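Local atomic coordinates of nitrite oxidoreductase subunit A (Kuenenia stuttgartiensis, PDB entry 7B04), a protein that belongs to the molybdopterin oxidoreductase family and holds a molybdenum atom, an iron/sulfur cluster and two pterin guanylate ester cofactor molecules. Residues L169-W174 with V728-D733. Residues are numbered along the deposited sequence; the frame is centred on the assembly and turned at random.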
ATOM      1  N   LEU B 169      30.252  -1.568  -9.250  1.00 32.98           N
ATOM      2  CA  LEU B 169      30.158  -0.328  -8.492  1.00 26.27           C
ATOM      3  C   LEU B 169      31.111  -0.413  -7.306  1.00 23.86           C
ATOM      4  O   LEU B 169      30.935  -1.255  -6.420  1.00 32.27           O
ATOM      5  CB  LEU B 169      28.724  -0.086  -8.027  1.00 23.21           C
ATOM      6  CG  LEU B 169      27.720   0.194  -9.145  1.00 27.77           C
ATOM      7  CD1 LEU B 169      26.302   0.202  -8.605  1.00 30.33           C
ATOM      8  CD2 LEU B 169      28.041   1.509  -9.840  1.00 28.05           C
ATOM      9  N   LEU B 170      32.113   0.457  -7.294  1.00 24.87           N
ATOM     10  CA  LEU B 170      33.170   0.448  -6.295  1.00 27.03           C
ATOM     11  C   LEU B 170      32.910   1.495  -5.218  1.00 26.11           C
ATOM     12  O   LEU B 170      32.216   2.490  -5.437  1.00 25.56           O
ATOM     13  CB  LEU B 170      34.528   0.700  -6.955  1.00 32.36           C
ATOM     14  CG  LEU B 170      34.909  -0.297  -8.050  1.00 38.86           C
ATOM     15  CD1 LEU B 170      36.198   0.126  -8.739  1.00 32.94           C
ATOM     16  CD2 LEU B 170      35.035  -1.701  -7.475  1.00 39.30           C
ATOM     17  N   ARG B 171      33.482   1.256  -4.041  1.00 27.40           N
ATOM     18  CA  ARG B 171      33.352   2.214  -2.954  1.00 22.31           C
ATOM     19  C   ARG B 171      34.228   3.432  -3.213  1.00 22.29           C
ATOM     20  O   ARG B 171      35.349   3.319  -3.716  1.00 35.83           O
ATOM     21  CB  ARG B 171      33.750   1.571  -1.623  1.00 28.57           C
ATOM     22  CG  ARG B 171      33.655   2.515  -0.430  1.00 36.74           C
ATOM     23  CD  ARG B 171      34.303   1.947   0.823  1.00 33.55           C
ATOM     24  NE  ARG B 171      34.174   2.868   1.950  1.00 40.36           N
ATOM     25  CZ  ARG B 171      33.288   2.729   2.930  1.00 36.70           C
ATOM     26  NH1 ARG B 171      32.456   1.698   2.928  1.00 27.95           N
ATOM     27  NH2 ARG B 171      33.235   3.616   3.914  1.00 33.26           N
ATOM     28  N   ALA B 172      33.710   4.605  -2.867  1.00 20.88           N
ATOM     29  CA  ALA B 172      34.464   5.840  -2.953  1.00 28.70           C
ATOM     30  C   ALA B 172      34.296   6.622  -1.663  1.00 29.44           C
ATOM     31  O   ALA B 172      33.239   6.579  -1.024  1.00 27.43           O
ATOM     32  CB  ALA B 172      34.014   6.694  -4.148  1.00 28.31           C
ATOM     33  N   SER B 173      35.346   7.345  -1.290  1.00 29.69           N
ATOM     34  CA  SER B 173      35.203   8.344  -0.247  1.00 24.38           C
ATOM     35  C   SER B 173      34.509   9.570  -0.822  1.00 21.20           C
ATOM     36  O   SER B 173      34.514   9.801  -2.034  1.00 23.19           O
ATOM     37  CB  SER B 173      36.564   8.718   0.345  1.00 35.57           C
ATOM     38  OG  SER B 173      37.291   9.555  -0.536  1.00 21.95           O
ATOM     39  N   TRP B 174      33.885  10.352   0.062  1.00 26.99           N
ATOM     40  CA  TRP B 174      33.099  11.500  -0.397  1.00 25.64           C
ATOM     41  C   TRP B 174      33.956  12.469  -1.191  1.00 25.51           C
ATOM     42  O   TRP B 174      33.521  12.998  -2.221  1.00 27.97           O
ATOM     43  CB  TRP B 174      32.474  12.222   0.796  1.00 25.18           C
ATOM     44  CG  TRP B 174      31.244  11.559   1.291  1.00 23.28           C
ATOM     45  CD1 TRP B 174      31.131  10.771   2.400  1.00 23.94           C
ATOM     46  CD2 TRP B 174      29.939  11.615   0.700  1.00 26.94           C
ATOM     47  NE1 TRP B 174      29.835  10.327   2.535  1.00 23.69           N
ATOM     48  CE2 TRP B 174      29.084  10.833   1.507  1.00 25.99           C
ATOM     49  CE3 TRP B 174      29.410  12.247  -0.428  1.00 19.73           C
ATOM     50  CZ2 TRP B 174      27.732  10.668   1.218  1.00 25.96           C
ATOM     51  CZ3 TRP B 174      28.070  12.082  -0.710  1.00 22.48           C
ATOM     52  CH2 TRP B 174      27.246  11.301   0.108  1.00 28.11           C
ATOM     53  N   VAL B 728      22.686   5.668   9.817  1.00 31.62           N
ATOM     54  CA  VAL B 728      23.042   4.263   9.974  1.00 28.56           C
ATOM     55  C   VAL B 728      24.330   3.954   9.223  1.00 28.04           C
ATOM     56  O   VAL B 728      25.172   3.179   9.695  1.00 28.63           O
ATOM     57  CB  VAL B 728      21.877   3.374   9.503  1.00 25.94           C
ATOM     58  CG1 VAL B 728      22.129   1.941   9.870  1.00 26.74           C
ATOM     59  CG2 VAL B 728      20.571   3.849  10.116  1.00 19.48           C
ATOM     60  N   TYR B 729      24.511   4.558   8.050  1.00 24.21           N
ATOM     61  CA  TYR B 729      25.721   4.347   7.269  1.00 28.43           C
ATOM     62  C   TYR B 729      26.356   5.684   6.894  1.00 28.61           C
ATOM     63  O   TYR B 729      25.941   6.735   7.394  1.00 27.05           O
ATOM     64  CB  TYR B 729      25.401   3.520   6.025  1.00 29.92           C
ATOM     65  CG  TYR B 729      24.750   2.182   6.323  1.00 26.60           C
ATOM     66  CD1 TYR B 729      25.507   1.099   6.752  1.00 21.75           C
ATOM     67  CD2 TYR B 729      23.379   2.004   6.175  1.00 27.55           C
ATOM     68  CE1 TYR B 729      24.918  -0.124   7.025  1.00 17.95           C
ATOM     69  CE2 TYR B 729      22.782   0.784   6.447  1.00 24.70           C
ATOM     70  CZ  TYR B 729      23.556  -0.276   6.870  1.00 24.11           C
ATOM     71  OH  TYR B 729      22.968  -1.492   7.140  1.00 31.24           O
ATOM     72  N   GLU B 730      27.351   5.656   6.007  1.00 22.64           N
ATOM     73  CA  GLU B 730      28.102   6.853   5.623  1.00 24.10           C
ATOM     74  C   GLU B 730      27.275   7.704   4.664  1.00 28.75           C
ATOM     75  O   GLU B 730      27.503   7.746   3.452  1.00 32.22           O
ATOM     76  CB  GLU B 730      29.441   6.470   5.010  1.00 24.18           C
ATOM     77  CG  GLU B 730      30.388   7.642   4.818  1.00 27.53           C
ATOM     78  CD  GLU B 730      31.725   7.226   4.242  1.00 32.29           C
ATOM     79  OE1 GLU B 730      31.885   6.034   3.905  1.00 36.44           O
ATOM     80  OE2 GLU B 730      32.617   8.093   4.125  1.00 25.71           O
ATOM     81  N   SER B 731      26.288   8.396   5.224  1.00 27.74           N
ATOM     82  CA  SER B 731      25.374   9.223   4.451  1.00 24.09           C
ATOM     83  C   SER B 731      25.484  10.684   4.869  1.00 30.34           C
ATOM     84  O   SER B 731      25.926  11.006   5.976  1.00 41.79           O
ATOM     85  CB  SER B 731      23.923   8.752   4.608  1.00 32.20           C
ATOM     86  OG  SER B 731      23.438   9.024   5.911  1.00 41.79           O
ATOM     87  N   LYS B 732      25.090  11.567   3.952  1.00 27.03           N
ATOM     88  CA  LYS B 732      25.063  13.003   4.176  1.00 23.52           C
ATOM     89  C   LYS B 732      23.683  13.525   3.814  1.00 24.08           C
ATOM     90  O   LYS B 732      22.883  12.836   3.174  1.00 23.51           O
ATOM     91  CB  LYS B 732      26.115  13.741   3.342  1.00 21.20           C
ATOM     92  CG  LYS B 732      27.562  13.491   3.715  1.00 19.51           C
ATOM     93  CD  LYS B 732      28.476  14.410   2.907  1.00 21.82           C
ATOM     94  CE  LYS B 732      29.946  14.097   3.130  1.00 11.33           C
ATOM     95  NZ  LYS B 732      30.387  14.403   4.515  1.00 14.72           N
ATOM     96  N   ASP B 733      23.382  14.735   4.271  1.00 23.53           N
ATOM     97  CA  ASP B 733      22.140  15.370   3.868  1.00 24.60           C
ATOM     98  C   ASP B 733      22.269  15.827   2.420  1.00 27.49           C
ATOM     99  O   ASP B 733      23.349  16.211   1.971  1.00 31.60           O
ATOM    100  CB  ASP B 733      21.816  16.573   4.766  1.00 31.96           C
ATOM    101  CG  ASP B 733      22.104  16.311   6.247  1.00 38.59           C
ATOM    102  OD1 ASP B 733      21.156  16.257   7.059  1.00 36.18           O
ATOM    103  OD2 ASP B 733      23.295  16.162   6.596  1.00 38.30           O
TER
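Lys732 and Trp174 have alike first torsions: in each, CG lies anti to the carbonyl carbon and beside the backbone N (chi1 -68° for Lys732, -80° for Trp174). These set the CG atoms alone; the anti chi2 and chi3 of Lys732 then carry CD and CE along the indole, the two side chains sliding past each other in opposite directions, and the lysine bends only at chi4. Its CE comes over one face of the indole, 3.4 Å from the centroid of the five-membered ring and 12° off the normal, which defines a CH-pi contact. NZ stays over the same ring at 4.4 Å from that centroid, which meets the criterion for a cation-pi interaction, while CG and CD lie against CE2 and CD2. Ser731 approaches the indole differently, its CA lying at the ring edge 4.3 Å from CZ2.

Glu730 links the indole to Arg171. Its CG is 3.6 Å from Trp174 NE1, and the carboxylate plane stands steeply to the ring. OE1 forms a salt bridge with Arg171 NH2 at 2.8 Å; the arginine, extended from CG to NE, crosses the glutamate at about a right angle. The backbone at Glu730 fits an inverse gamma turn, closed by a weak Ser731 N to Tyr729 O bond.

The contact joins strand 169-171, outermost in its mixed sheet within this chain, and the start of helix 174-191, where Ser173 OG caps Glu176 N, to the loop leading into helix 734-749. Trp174 also packs on Phe695 and Pro696 of strand 693-696 and, like Lys732, on Ile737 of helix 734-749, while Leu170 pairs through its backbone with Ile136 of strand 135-137.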